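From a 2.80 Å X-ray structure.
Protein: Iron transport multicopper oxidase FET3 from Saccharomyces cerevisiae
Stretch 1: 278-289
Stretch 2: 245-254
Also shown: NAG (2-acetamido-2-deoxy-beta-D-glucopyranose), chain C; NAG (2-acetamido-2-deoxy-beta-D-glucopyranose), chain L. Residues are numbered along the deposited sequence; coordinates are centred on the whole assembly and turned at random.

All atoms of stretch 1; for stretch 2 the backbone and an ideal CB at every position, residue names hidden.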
ATOM      1  N   TYR A 278     -30.866  10.893  -2.874  1.00 68.73           N
ATOM      2  CA  TYR A 278     -31.356  12.258  -2.807  1.00 68.60           C
ATOM      3  C   TYR A 278     -32.700  12.246  -2.108  1.00 68.64           C
ATOM      4  O   TYR A 278     -33.051  13.197  -1.426  1.00 68.76           O
ATOM      5  CB  TYR A 278     -31.528  12.855  -4.206  1.00 68.38           C
ATOM      6  CG  TYR A 278     -30.269  13.293  -4.928  1.00 67.81           C
ATOM      7  CD1 TYR A 278     -29.360  12.362  -5.423  1.00 67.30           C
ATOM      8  CD2 TYR A 278     -30.023  14.641  -5.172  1.00 67.77           C
ATOM      9  CE1 TYR A 278     -28.226  12.762  -6.102  1.00 67.47           C
ATOM     10  CE2 TYR A 278     -28.893  15.053  -5.860  1.00 67.79           C
ATOM     11  CZ  TYR A 278     -27.999  14.110  -6.321  1.00 67.88           C
ATOM     12  OH  TYR A 278     -26.878  14.516  -7.003  1.00 67.77           O
ATOM     13  N   ASN A 279     -33.449  11.165  -2.297  1.00 68.61           N
ATOM     14  CA  ASN A 279     -34.801  11.045  -1.770  1.00 68.63           C
ATOM     15  C   ASN A 279     -34.960   9.746  -0.981  1.00 68.88           C
ATOM     16  O   ASN A 279     -34.880   8.647  -1.536  1.00 68.98           O
ATOM     17  CB  ASN A 279     -35.816  11.119  -2.910  1.00 68.40           C
ATOM     18  CG  ASN A 279     -37.238  11.190  -2.421  1.00 67.81           C
ATOM     19  OD1 ASN A 279     -37.536  10.845  -1.277  1.00 67.46           O
ATOM     20  ND2 ASN A 279     -38.129  11.670  -3.291  1.00 67.69           N
ATOM     21  N   LYS A 280     -35.179   9.886   0.320  1.00 69.13           N
ATOM     22  CA  LYS A 280     -35.180   8.746   1.241  1.00 69.38           C
ATOM     23  C   LYS A 280     -36.336   7.800   1.004  1.00 69.20           C
ATOM     24  O   LYS A 280     -36.366   6.692   1.529  1.00 69.24           O
ATOM     25  CB  LYS A 280     -35.219   9.232   2.686  1.00 69.44           C
ATOM     26  CG  LYS A 280     -33.880   9.750   3.187  1.00 70.89           C
ATOM     27  CD  LYS A 280     -33.637   9.356   4.648  1.00 73.43           C
ATOM     28  CE  LYS A 280     -34.572  10.103   5.577  1.00 74.56           C
ATOM     29  NZ  LYS A 280     -34.569  11.561   5.237  1.00 75.00           N
ATOM     30  N   THR A 281     -37.268   8.237   0.174  1.00 69.02           N
ATOM     31  CA  THR A 281     -38.546   7.599   0.061  1.00 68.59           C
ATOM     32  C   THR A 281     -38.708   7.004  -1.339  1.00 68.50           C
ATOM     33  O   THR A 281     -39.540   6.123  -1.563  1.00 68.39           O
ATOM     34  CB  THR A 281     -39.578   8.649   0.466  1.00 68.32           C
ATOM     35  OG1 THR A 281     -40.309   8.177   1.593  1.00 69.05           O
ATOM     36  CG2 THR A 281     -40.469   9.064  -0.657  1.00 68.07           C
ATOM     37  N   ALA A 282     -37.852   7.450  -2.254  1.00 68.50           N
ATOM     38  CA  ALA A 282     -37.887   7.003  -3.638  1.00 68.80           C
ATOM     39  C   ALA A 282     -37.281   5.602  -3.832  1.00 68.93           C
ATOM     40  O   ALA A 282     -36.774   5.000  -2.890  1.00 68.98           O
ATOM     41  CB  ALA A 282     -37.212   8.034  -4.533  1.00 68.78           C
ATOM     42  N   ALA A 283     -37.362   5.093  -5.059  1.00 69.08           N
ATOM     43  CA  ALA A 283     -36.856   3.781  -5.413  1.00 69.01           C
ATOM     44  C   ALA A 283     -35.356   3.730  -5.233  1.00 69.23           C
ATOM     45  O   ALA A 283     -34.653   4.636  -5.679  1.00 69.32           O
ATOM     46  CB  ALA A 283     -37.216   3.468  -6.852  1.00 68.90           C
ATOM     47  N   LEU A 284     -34.877   2.679  -4.567  1.00 69.40           N
ATOM     48  CA  LEU A 284     -33.450   2.404  -4.454  1.00 69.47           C
ATOM     49  C   LEU A 284     -32.900   2.086  -5.824  1.00 69.34           C
ATOM     50  O   LEU A 284     -33.513   1.322  -6.565  1.00 69.53           O
ATOM     51  CB  LEU A 284     -33.225   1.215  -3.535  1.00 69.76           C
ATOM     52  CG  LEU A 284     -33.666   1.482  -2.100  1.00 70.64           C
ATOM     53  CD1 LEU A 284     -33.584   0.183  -1.281  1.00 71.74           C
ATOM     54  CD2 LEU A 284     -32.845   2.644  -1.471  1.00 70.73           C
ATOM     55  N   PRO A 285     -31.772   2.703  -6.190  1.00 69.30           N
ATOM     56  CA  PRO A 285     -31.201   2.501  -7.521  1.00 69.36           C
ATOM     57  C   PRO A 285     -30.831   1.054  -7.824  1.00 69.42           C
ATOM     58  O   PRO A 285     -30.342   0.336  -6.954  1.00 69.36           O
ATOM     59  CB  PRO A 285     -29.948   3.384  -7.515  1.00 69.35           C
ATOM     60  CG  PRO A 285     -29.699   3.733  -6.077  1.00 69.28           C
ATOM     61  CD  PRO A 285     -31.016   3.681  -5.394  1.00 69.39           C
ATOM     62  N   THR A 286     -31.107   0.641  -9.057  1.00 69.51           N
ATOM     63  CA  THR A 286     -30.627  -0.624  -9.601  1.00 69.53           C
ATOM     64  C   THR A 286     -29.173  -0.458 -10.059  1.00 69.39           C
ATOM     65  O   THR A 286     -28.644   0.646 -10.030  1.00 69.39           O
ATOM     66  CB  THR A 286     -31.468  -0.999 -10.809  1.00 69.63           C
ATOM     67  OG1 THR A 286     -31.573   0.141 -11.678  1.00 69.81           O
ATOM     68  CG2 THR A 286     -32.861  -1.429 -10.365  1.00 70.01           C
ATOM     69  N   GLN A 287     -28.533  -1.544 -10.493  1.00 69.35           N
ATOM     70  CA  GLN A 287     -27.172  -1.472 -11.020  1.00 69.03           C
ATOM     71  C   GLN A 287     -27.094  -0.555 -12.222  1.00 69.19           C
ATOM     72  O   GLN A 287     -27.965  -0.584 -13.092  1.00 69.51           O
ATOM     73  CB  GLN A 287     -26.681  -2.835 -11.451  1.00 68.83           C
ATOM     74  CG  GLN A 287     -25.405  -2.736 -12.240  1.00 69.03           C
ATOM     75  CD  GLN A 287     -24.849  -4.064 -12.670  1.00 69.47           C
ATOM     76  OE1 GLN A 287     -25.452  -5.115 -12.449  1.00 68.88           O
ATOM     77  NE2 GLN A 287     -23.678  -4.024 -13.311  1.00 70.40           N
ATOM     78  N   ASN A 288     -26.053   0.264 -12.265  1.00 69.12           N
ATOM     79  CA  ASN A 288     -25.784   1.071 -13.434  1.00 69.15           C
ATOM     80  C   ASN A 288     -24.857   0.342 -14.405  1.00 69.33           C
ATOM     81  O   ASN A 288     -23.669   0.131 -14.126  1.00 69.59           O
ATOM     82  CB  ASN A 288     -25.194   2.424 -13.033  1.00 69.16           C
ATOM     83  CG  ASN A 288     -24.988   3.351 -14.231  1.00 68.82           C
ATOM     84  OD1 ASN A 288     -23.880   3.831 -14.471  1.00 69.20           O
ATOM     85  ND2 ASN A 288     -26.056   3.601 -14.982  1.00 67.22           N
ATOM     86  N   TYR A 289     -25.417  -0.059 -15.535  1.00 69.47           N
ATOM     87  CA  TYR A 289     -24.668  -0.739 -16.577  1.00 69.45           C
ATOM     88  C   TYR A 289     -23.794   0.236 -17.310  1.00 69.32           C
ATOM     89  O   TYR A 289     -24.218   1.320 -17.665  1.00 69.61           O
ATOM     90  CB  TYR A 289     -25.619  -1.437 -17.538  1.00 69.55           C
ATOM     91  CG  TYR A 289     -26.232  -2.632 -16.888  1.00 70.01           C
ATOM     92  CD1 TYR A 289     -27.613  -2.811 -16.840  1.00 70.77           C
ATOM     93  CD2 TYR A 289     -25.422  -3.575 -16.275  1.00 69.70           C
ATOM     94  CE1 TYR A 289     -28.159  -3.934 -16.209  1.00 71.35           C
ATOM     95  CE2 TYR A 289     -25.946  -4.677 -15.658  1.00 70.80           C
ATOM     96  CZ  TYR A 289     -27.304  -4.862 -15.613  1.00 70.63           C
ATOM     97  OH  TYR A 289     -27.766  -5.986 -14.970  1.00 70.38           O
ATOM     98  N   UNK A 245     -32.299  18.288  -8.556  1.00 69.68           N
ATOM     99  CA  UNK A 245     -33.482  17.477  -8.274  1.00 69.81           C
ATOM    100  C   UNK A 245     -33.314  16.491  -7.115  1.00 69.72           C
ATOM    101  O   UNK A 245     -32.360  15.703  -7.059  1.00 69.56           O
ATOM    102  CB  UNK A 245     -33.870  16.701  -9.534  1.00 69.81           C
ATOM    103  N   UNK A 246     -34.273  16.532  -6.203  1.00 69.76           N
ATOM    104  CA  UNK A 246     -34.373  15.553  -5.133  1.00 69.89           C
ATOM    105  C   UNK A 246     -35.337  14.441  -5.572  1.00 69.75           C
ATOM    106  O   UNK A 246     -35.901  13.728  -4.754  1.00 70.02           O
ATOM    107  CB  UNK A 246     -34.842  16.210  -3.833  1.00 69.89           C
ATOM    108  N   UNK A 247     -35.500  14.278  -6.879  1.00 69.57           N
ATOM    109  CA  UNK A 247     -36.511  13.367  -7.390  1.00 69.42           C
ATOM    110  C   UNK A 247     -36.032  11.915  -7.558  1.00 69.22           C
ATOM    111  O   UNK A 247     -36.805  10.987  -7.339  1.00 69.00           O
ATOM    112  CB  UNK A 247     -37.015  13.891  -8.736  1.00 69.42           C
ATOM    113  N   UNK A 248     -34.764  11.725  -7.915  1.00 69.26           N
ATOM    114  CA  UNK A 248     -34.239  10.397  -8.246  1.00 69.41           C
ATOM    115  C   UNK A 248     -33.030   9.998  -7.401  1.00 69.10           C
ATOM    116  O   UNK A 248     -32.275  10.849  -6.945  1.00 69.14           O
ATOM    117  CB  UNK A 248     -33.858  10.349  -9.727  1.00 69.41           C
ATOM    118  N   UNK A 249     -32.848   8.698  -7.197  1.00 68.79           N
ATOM    119  CA  UNK A 249     -31.615   8.191  -6.576  1.00 68.36           C
ATOM    120  C   UNK A 249     -30.670   7.540  -7.588  1.00 68.50           C
ATOM    121  O   UNK A 249     -31.084   7.025  -8.624  1.00 68.54           O
ATOM    122  CB  UNK A 249     -31.962   7.180  -5.481  1.00 68.36           C
ATOM    123  N   UNK A 250     -29.385   7.560  -7.267  1.00 68.64           N
ATOM    124  CA  UNK A 250     -28.356   7.140  -8.208  1.00 68.49           C
ATOM    125  C   UNK A 250     -27.453   6.056  -7.641  1.00 68.62           C
ATOM    126  O   UNK A 250     -27.215   5.992  -6.440  1.00 68.76           O
ATOM    127  CB  UNK A 250     -27.511   8.345  -8.628  1.00 68.49           C
ATOM    128  N   UNK A 251     -26.949   5.210  -8.524  1.00 68.66           N
ATOM    129  CA  UNK A 251     -26.133   4.078  -8.119  1.00 68.88           C
ATOM    130  C   UNK A 251     -24.665   4.471  -7.955  1.00 69.08           C
ATOM    131  O   UNK A 251     -24.088   5.113  -8.843  1.00 69.41           O
ATOM    132  CB  UNK A 251     -26.263   2.946  -9.140  1.00 68.88           C
ATOM    133  N   UNK A 252     -24.083   4.122  -6.807  1.00 68.97           N
ATOM    134  CA  UNK A 252     -22.638   4.194  -6.583  1.00 68.78           C
ATOM    135  C   UNK A 252     -22.114   2.798  -6.903  1.00 69.06           C
ATOM    136  O   UNK A 252     -22.521   1.815  -6.294  1.00 69.19           O
ATOM    137  CB  UNK A 252     -22.287   4.629  -5.159  1.00 68.78           C
ATOM    138  N   UNK A 253     -21.218   2.713  -7.871  1.00 69.36           N
ATOM    139  CA  UNK A 253     -20.857   1.435  -8.463  1.00 69.35           C
ATOM    140  C   UNK A 253     -19.388   1.089  -8.265  1.00 69.20           C
ATOM    141  O   UNK A 253     -18.511   1.901  -8.542  1.00 69.30           O
ATOM    142  CB  UNK A 253     -21.186   1.445  -9.957  1.00 69.35           C
ATOM    143  N   UNK A 254     -19.129  -0.112  -7.771  1.00 69.15           N
ATOM    144  CA  UNK A 254     -17.766  -0.644  -7.720  1.00 69.38           C
ATOM    145  C   UNK A 254     -17.681  -2.016  -8.432  1.00 69.27           C
ATOM    146  O   UNK A 254     -18.596  -2.846  -8.332  1.00 69.13           O
ATOM    147  CB  UNK A 254     -17.307  -0.770  -6.266  1.00 69.38           C
TER
HETATM  148  C1  NAG C2014     -39.488  11.217  -3.124  1.00 67.84           C
HETATM  149  C2  NAG C2014     -40.289  12.519  -3.065  1.00 68.57           C
HETATM  150  C3  NAG C2014     -41.779  12.212  -3.042  1.00 68.34           C
HETATM  151  C4  NAG C2014     -42.133  11.387  -4.279  1.00 67.83           C
HETATM  152  C5  NAG C2014     -41.256  10.138  -4.281  1.00 67.36           C
HETATM  153  C6  NAG C2014     -41.468   9.262  -5.500  1.00 67.59           C
HETATM  154  C7  NAG C2014     -39.421  14.544  -2.055  1.00 71.44           C
HETATM  155  C8  NAG C2014     -40.091  15.601  -1.227  1.00 71.50           C
HETATM  156  N2  NAG C2014     -39.920  13.314  -1.911  1.00 69.96           N
HETATM  157  O3  NAG C2014     -42.515  13.413  -2.977  1.00 68.96           O
HETATM  158  O4  NAG C2014     -43.493  11.018  -4.248  1.00 67.05           O
HETATM  159  O5  NAG C2014     -39.897  10.497  -4.265  1.00 67.05           O
HETATM  160  O6  NAG C2014     -40.906   8.011  -5.185  1.00 67.84           O
HETATM  161  O7  NAG C2014     -38.476  14.836  -2.810  1.00 72.46           O
HETATM  162  C1  NAG L   1     -21.270  -5.887 -14.339  1.00 67.22           C
HETATM  163  C2  NAG L   1     -22.408  -6.639 -15.017  1.00 66.60           C
HETATM  164  C3  NAG L   1     -22.248  -6.773 -16.537  1.00 67.08           C
HETATM  165  C4  NAG L   1     -22.087  -5.421 -17.193  1.00 66.85           C
HETATM  166  C5  NAG L   1     -20.875  -4.791 -16.507  1.00 67.13           C
HETATM  167  C6  NAG L   1     -20.604  -3.393 -17.055  1.00 66.21           C
HETATM  168  C7  NAG L   1     -23.741  -8.454 -14.082  1.00 69.37           C
HETATM  169  C8  NAG L   1     -24.861  -7.519 -13.719  1.00 70.24           C
HETATM  170  N2  NAG L   1     -22.549  -7.943 -14.425  1.00 67.71           N
HETATM  171  O3  NAG L   1     -23.389  -7.355 -17.122  1.00 67.33           O
HETATM  172  O4  NAG L   1     -21.918  -5.642 -18.582  1.00 69.15           O
HETATM  173  O5  NAG L   1     -21.051  -4.696 -15.083  1.00 67.83           O
HETATM  174  O6  NAG L   1     -21.641  -2.532 -16.646  1.00 64.84           O
HETATM  175  O7  NAG L   1     -23.965  -9.665 -14.053  1.00 68.60           O

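At position 245 the CA-to-CB bond runs sideways and the ideal CB has nothing of stretch 1 within 5.5 Å, so almost any side chain would suit. The residue is Asp-245, whose carboxylate leads away; its backbone makes the contact, with O 3.2 Å from Tyr-278 CD2.

Position 246 also points sideways, but its ideal CB lies 4.3 Å from Tyr-278 O and 5.3 Å from Asn-279 CB. A small or beta-branched side chain would fit beside this backbone, and a donor could be considered. Thr-246 occupies it in the m rotamer and presents a methyl, CG2, 3.1 Å from Tyr-278 O. Its own O accepts a weak hydrogen bond from Asn-279 ND2 (3.4 Å, 140°), the nitrogen that carries the chain C NAG.

Positions 247 and 248 point away into space free of stretch 1, which favours no particular type. They are Asp-247 and Lys-248; the latter's backbone O packs 3.5 Å from Tyr-278 CB.

Position 249 is closely framed by stretch 1. Its CB points toward stretch 1, with the ideal CB 3.6 Å from Pro-285 CD, 3.7 Å from Ala-283 O and 4.7 Å from Tyr-278 N. Backbone donors and acceptors converge here, so a short side chain carrying both functions suits best; Asn fits, while Ser, Thr or Asp could meet part of the demand. Asn-249 (chi1 -61°, m) uses both ends of its amide. OD1 accepts from Asn-279 N (2.9 Å, 180°) and, weakly because the angle is 129°, from Tyr-278 N (2.6 Å). ND2 donates to Asn-279 O (3.0 Å, 163°) and Ala-283 O (3.3 Å, 162°), thereby bridging two points of the loop.

At 250 the backbone is extended (-125/150) and CB points away, yet Tyr-278 CE1 is 5.1 Å from the ideal CB. A long apolar or aromatic group could turn back to it. Phe-250 does so: CD1 reaches 3.6 Å from Tyr-278 CE1, the rings meeting obliquely with planes at 64°.

Position 251 points toward stretch 1, its ideal CB 3.4 Å from Thr-286 O and 4.1 Å from both Pro-285 CB and Asn-288 CB. So little clearance favours a small residue. Ala-251 places CB 4.0 Å from Pro-285 CB.

Position 252 points away and is unconstrained by stretch 1; it is Ile-252.

Position 253 points toward it, but the ideal CB remains 5.0 Å from Asn-288 O, leaving room for a longer, flexible chain. Met-253 extends there: SD lies 3.8 Å from Gln-287 CG and accepts a weak hydrogen bond from Asn-288 N (3.6 Å, 151°).

Position 254 is out of reach, with nothing of stretch 1 within 5.5 Å of its ideal CB, so stretch 1 sets no preference; it is Gln-254.

Stretch 2 (245-254) DTDKNFAIMQ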
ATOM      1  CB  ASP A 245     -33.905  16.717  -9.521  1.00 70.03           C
ATOM      2  CG  ASP A 245     -34.395  17.627 -10.612  1.00 71.34           C
ATOM      3  OD1 ASP A 245     -33.981  17.411 -11.774  1.00 72.91           O
ATOM      4  OD2 ASP A 245     -35.190  18.555 -10.316  1.00 72.47           O
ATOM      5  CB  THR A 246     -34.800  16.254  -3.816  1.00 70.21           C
ATOM      6  OG1 THR A 246     -33.743  17.135  -3.417  1.00 70.77           O
ATOM      7  CG2 THR A 246     -35.046  15.261  -2.674  1.00 70.81           C
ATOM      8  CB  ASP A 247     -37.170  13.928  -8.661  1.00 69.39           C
ATOM      9  CG  ASP A 247     -36.383  13.619  -9.924  1.00 69.81           C
ATOM     10  OD1 ASP A 247     -35.159  13.887  -9.970  1.00 69.72           O
ATOM     11  OD2 ASP A 247     -37.003  13.104 -10.879  1.00 70.52           O
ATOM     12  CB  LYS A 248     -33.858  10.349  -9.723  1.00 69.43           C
ATOM     13  CG  LYS A 248     -33.628   8.949 -10.242  1.00 70.48           C
ATOM     14  CD  LYS A 248     -32.670   8.954 -11.419  1.00 72.23           C
ATOM     15  CE  LYS A 248     -32.553   7.569 -12.039  1.00 73.06           C
ATOM     16  NZ  LYS A 248     -33.775   7.265 -12.843  1.00 73.03           N
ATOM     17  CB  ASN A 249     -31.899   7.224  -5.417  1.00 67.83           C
ATOM     18  CG  ASN A 249     -32.675   7.869  -4.283  1.00 66.70           C
ATOM     19  OD1 ASN A 249     -32.356   8.962  -3.832  1.00 64.18           O
ATOM     20  ND2 ASN A 249     -33.708   7.182  -3.819  1.00 66.28           N
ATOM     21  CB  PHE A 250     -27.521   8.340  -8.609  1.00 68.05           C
ATOM     22  CG  PHE A 250     -28.290   9.393  -9.326  1.00 67.88           C
ATOM     23  CD1 PHE A 250     -28.978  10.376  -8.622  1.00 67.18           C
ATOM     24  CD2 PHE A 250     -28.324   9.416 -10.718  1.00 67.68           C
ATOM     25  CE1 PHE A 250     -29.678  11.354  -9.287  1.00 65.78           C
ATOM     26  CE2 PHE A 250     -29.020  10.397 -11.385  1.00 66.28           C
ATOM     27  CZ  PHE A 250     -29.695  11.366 -10.664  1.00 66.73           C
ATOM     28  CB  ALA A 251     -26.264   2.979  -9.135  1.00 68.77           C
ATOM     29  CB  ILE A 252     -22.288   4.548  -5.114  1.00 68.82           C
ATOM     30  CG1 ILE A 252     -22.867   5.900  -4.707  1.00 67.46           C
ATOM     31  CG2 ILE A 252     -20.769   4.526  -4.888  1.00 69.04           C
ATOM     32  CD1 ILE A 252     -22.901   6.095  -3.215  1.00 65.98           C
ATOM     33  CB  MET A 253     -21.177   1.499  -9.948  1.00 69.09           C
ATOM     34  CG  MET A 253     -21.553   0.163 -10.540  1.00 70.63           C
ATOM     35  SD  MET A 253     -23.233  -0.376 -10.179  1.00 69.92           S
ATOM     36  CE  MET A 253     -23.884   1.111  -9.478  1.00 70.11           C
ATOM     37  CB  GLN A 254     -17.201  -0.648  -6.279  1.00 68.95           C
ATOM     38  CG  GLN A 254     -17.718  -1.698  -5.374  1.00 69.22           C
ATOM     39  CD  GLN A 254     -17.470  -1.400  -3.883  1.00 70.41           C
ATOM     40  OE1 GLN A 254     -18.406  -1.100  -3.146  1.00 72.41           O
ATOM     41  NE2 GLN A 254     -16.221  -1.528  -3.432  1.00 71.30           N
TER
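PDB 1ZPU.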